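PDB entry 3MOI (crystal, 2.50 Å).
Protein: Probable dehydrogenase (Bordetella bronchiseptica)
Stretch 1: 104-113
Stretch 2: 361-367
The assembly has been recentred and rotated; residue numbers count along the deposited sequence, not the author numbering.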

# COMPACT_ATOMS: atom_id res chain seq x y z
N ALA A 104 -25.60 -19.23 0.39
CA ALA A 104 -25.47 -18.40 1.56
C ALA A 104 -26.85 -18.08 2.14
O ALA A 104 -27.00 -18.02 3.31
CB ALA A 104 -24.74 -17.20 1.23
N ASP A 105 -27.87 -17.94 1.31
CA ASP A 105 -29.21 -17.67 1.82
C ASP A 105 -29.75 -18.90 2.47
O ASP A 105 -30.38 -18.78 3.49
CB ASP A 105 -30.19 -17.18 0.73
CG ASP A 105 -29.91 -15.73 0.31
OD1 ASP A 105 -29.14 -15.01 1.03
OD2 ASP A 105 -30.46 -15.31 -0.74
N ARG A 106 -29.52 -20.07 1.90
CA ARG A 106 -30.03 -21.28 2.53
C ARG A 106 -29.40 -21.49 3.89
O ARG A 106 -30.06 -22.03 4.80
CB ARG A 106 -29.76 -22.55 1.70
CG ARG A 106 -30.58 -22.74 0.40
CD ARG A 106 -30.29 -24.22 -0.13
NE ARG A 106 -30.79 -25.21 0.85
CZ ARG A 106 -30.30 -26.44 1.07
NH1 ARG A 106 -29.21 -26.91 0.44
NH2 ARG A 106 -30.90 -27.19 1.97
N MET A 107 -28.15 -21.08 4.01
CA MET A 107 -27.39 -21.25 5.27
C MET A 107 -27.95 -20.32 6.38
O MET A 107 -28.25 -20.75 7.52
CB MET A 107 -25.88 -21.06 5.02
CG MET A 107 -25.18 -22.21 4.17
SD MET A 107 -23.53 -21.89 3.54
CE MET A 107 -24.03 -21.31 2.09
N ILE A 108 -28.20 -19.07 6.00
CA ILE A 108 -28.74 -18.07 6.90
C ILE A 108 -30.11 -18.56 7.39
O ILE A 108 -30.38 -18.59 8.59
CB ILE A 108 -28.80 -16.69 6.17
CG1 ILE A 108 -27.34 -16.15 5.99
CG2 ILE A 108 -29.68 -15.66 6.90
CD1 ILE A 108 -27.18 -15.01 4.96
N GLU A 109 -30.94 -19.03 6.48
CA GLU A 109 -32.30 -19.34 6.81
C GLU A 109 -32.34 -20.54 7.77
O GLU A 109 -33.02 -20.52 8.79
CB GLU A 109 -33.12 -19.49 5.53
CG GLU A 109 -33.19 -18.16 4.72
CD GLU A 109 -33.77 -18.24 3.26
OE1 GLU A 109 -33.81 -19.34 2.64
OE2 GLU A 109 -34.19 -17.18 2.72
N ALA A 110 -31.48 -21.51 7.50
CA ALA A 110 -31.39 -22.68 8.38
C ALA A 110 -30.88 -22.32 9.78
O ALA A 110 -31.43 -22.75 10.79
CB ALA A 110 -30.49 -23.74 7.74
N VAL A 111 -29.84 -21.51 9.85
CA VAL A 111 -29.25 -21.15 11.14
C VAL A 111 -30.25 -20.36 11.93
O VAL A 111 -30.46 -20.66 13.10
CB VAL A 111 -27.90 -20.38 10.95
CG1 VAL A 111 -27.54 -19.58 12.16
CG2 VAL A 111 -26.81 -21.37 10.52
N GLU A 112 -30.92 -19.40 11.30
CA GLU A 112 -31.85 -18.51 12.00
C GLU A 112 -33.06 -19.25 12.48
O GLU A 112 -33.41 -19.13 13.62
CB GLU A 112 -32.20 -17.26 11.16
CG GLU A 112 -30.98 -16.38 11.03
CD GLU A 112 -31.12 -15.11 10.18
OE1 GLU A 112 -32.13 -14.88 9.48
OE2 GLU A 112 -30.15 -14.33 10.20
N ARG A 113 -33.68 -20.06 11.64
CA ARG A 113 -34.81 -20.90 12.03
C ARG A 113 -34.43 -21.92 13.09
O ARG A 113 -35.21 -22.28 13.94
CB ARG A 113 -35.36 -21.59 10.75
CG ARG A 113 -36.51 -22.70 10.90
CD ARG A 113 -36.79 -23.51 9.49
NE ARG A 113 -36.65 -22.55 8.34
CZ ARG A 113 -35.77 -22.61 7.32
NH1 ARG A 113 -34.89 -23.62 7.15
NH2 ARG A 113 -35.78 -21.63 6.41
N ASP A 361 -21.19 -13.76 11.72
CA ASP A 361 -22.24 -14.73 11.57
C ASP A 361 -22.42 -15.06 10.08
O ASP A 361 -21.59 -14.73 9.23
CB ASP A 361 -23.52 -14.19 12.20
CG ASP A 361 -24.17 -13.14 11.34
OD1 ASP A 361 -23.44 -12.37 10.66
OD2 ASP A 361 -25.43 -13.14 11.30
N ALA A 362 -23.52 -15.72 9.75
CA ALA A 362 -23.71 -16.15 8.34
C ALA A 362 -23.92 -14.90 7.45
O ALA A 362 -23.40 -14.89 6.34
CB ALA A 362 -24.80 -17.13 8.21
N ARG A 363 -24.57 -13.84 7.97
CA ARG A 363 -24.79 -12.64 7.18
C ARG A 363 -23.50 -11.90 6.93
O ARG A 363 -23.37 -11.28 5.93
CB ARG A 363 -25.80 -11.71 7.82
CG ARG A 363 -27.24 -12.15 7.61
CD ARG A 363 -28.16 -11.65 8.72
NE ARG A 363 -29.47 -12.25 8.62
CZ ARG A 363 -30.44 -11.84 7.78
NH1 ARG A 363 -30.25 -10.82 6.99
NH2 ARG A 363 -31.61 -12.47 7.75
N TRP A 364 -22.55 -11.99 7.83
CA TRP A 364 -21.31 -11.32 7.67
C TRP A 364 -20.55 -12.06 6.60
O TRP A 364 -19.95 -11.46 5.74
CB TRP A 364 -20.59 -11.35 8.99
CG TRP A 364 -19.12 -11.10 8.97
CD1 TRP A 364 -18.14 -11.94 8.51
CD2 TRP A 364 -18.45 -10.01 9.58
NE1 TRP A 364 -16.90 -11.37 8.70
CE2 TRP A 364 -17.07 -10.19 9.37
CE3 TRP A 364 -18.89 -8.87 10.26
CZ2 TRP A 364 -16.14 -9.31 9.85
CZ3 TRP A 364 -17.98 -8.01 10.72
CH2 TRP A 364 -16.62 -8.20 10.51
N GLY A 365 -20.58 -13.37 6.66
CA GLY A 365 -20.02 -14.23 5.61
C GLY A 365 -20.57 -13.93 4.21
O GLY A 365 -19.76 -13.69 3.26
N LYS A 366 -21.90 -13.88 4.08
CA LYS A 366 -22.48 -13.58 2.75
C LYS A 366 -21.96 -12.25 2.27
O LYS A 366 -21.56 -12.12 1.10
CB LYS A 366 -24.02 -13.54 2.73
CG LYS A 366 -24.62 -13.20 1.36
CD LYS A 366 -26.15 -13.17 1.38
CE LYS A 366 -26.73 -13.07 -0.04
NZ LYS A 366 -28.25 -13.01 -0.01
N ASP A 367 -21.94 -11.30 3.18
CA ASP A 367 -21.43 -9.99 2.90
C ASP A 367 -19.99 -9.99 2.40
O ASP A 367 -19.67 -9.34 1.39
CB ASP A 367 -21.62 -9.06 4.09
CG ASP A 367 -21.12 -7.67 3.79
OD1 ASP A 367 -21.93 -6.79 3.31
OD2 ASP A 367 -19.89 -7.49 3.96

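How do two segments more than 250 residues apart in the chain come to lie together? Both are helical where they meet, and they run almost exactly antiparallel, with an angle of 171° between their N-to-C directions and a closest axial approach of 9.5 Å. The register is regular: the CA of Ala104 lies 5.8 Å from the CA of Lys366, and the CA of Ile108 lies 5.6 Å from the CA of Ala362. Ala104 and Ile108 are four residues apart on one helix, Lys366 and Ala362 four apart on the other, about one turn each, so the same face of each helix returns to the contact as the chains run in opposite directions. Together the stretches bury 382 Å², most of it through Ile108, Lys366 and Arg363.

What does Ile108, the residue with the largest covered area, do at the centre? Its CA-to-CB bond points toward the second helix, and its side chain (chi1 m, chi2 t) fits against small and aliphatic surfaces there. Ile108 CG1 comes within 3.5 Å of Ala362 CB, an apolar contact between two side chains whose CA-to-CB bonds both point toward the other stretch. The same isoleucine touches the two long basic residues: Ile108 CD1 is 4.1 Å from Lys366 CB, and Ile108 CG2 is 3.8 Å from Arg363 NH2, approaching the guanidinium obliquely. Ile108 thus reaches from the apolar contact with Ala362 to the base of Lys366 and the guanidinium of Arg363.

How does Lys366 serve both an apolar neighbour and a charged one? All four of its chi angles are t, so the chain is fully extended and carries its amino group far from its own backbone. Near the root, Lys366 CG packs 4.0 Å from Ala104 CB, a contact suited to two nonpolar groups. At the tip, Lys366 NZ donates a hydrogen bond to Asp105 OD1 that is also a salt bridge; the 2.4 Å between these atoms is very short, at a resolution of 2.50 Å. Asp105 has its CA-to-CB bond directed away from the second helix, yet the carboxylate at its end comes nearer and meets the lysine.

What holds the other end of the contact? The CA-to-CB bond of Arg363 points sideways, but the end of the side chain comes nearer the first helix and forms a two-pronged salt bridge with Glu112. Arg363 NE donates to Glu112 OE2 at 2.7 Å, and Arg363 NH2 donates to Glu112 OE1 at 3.0 Å; N-H...acceptor angles of 175° and 177° make both bonds nearly linear. The carboxylate meets the guanidinium at its edge, where the N-H groups point outward, so two donors face two acceptors. The antiparallel arrangement matches Glu112, late in the first stretch, with Arg363, early in the second. Just before Arg363's helix, Asp361 occupies the N-cap position, Asp361 OD1 accepting a capping bond from Trp364 N at 3.0 Å.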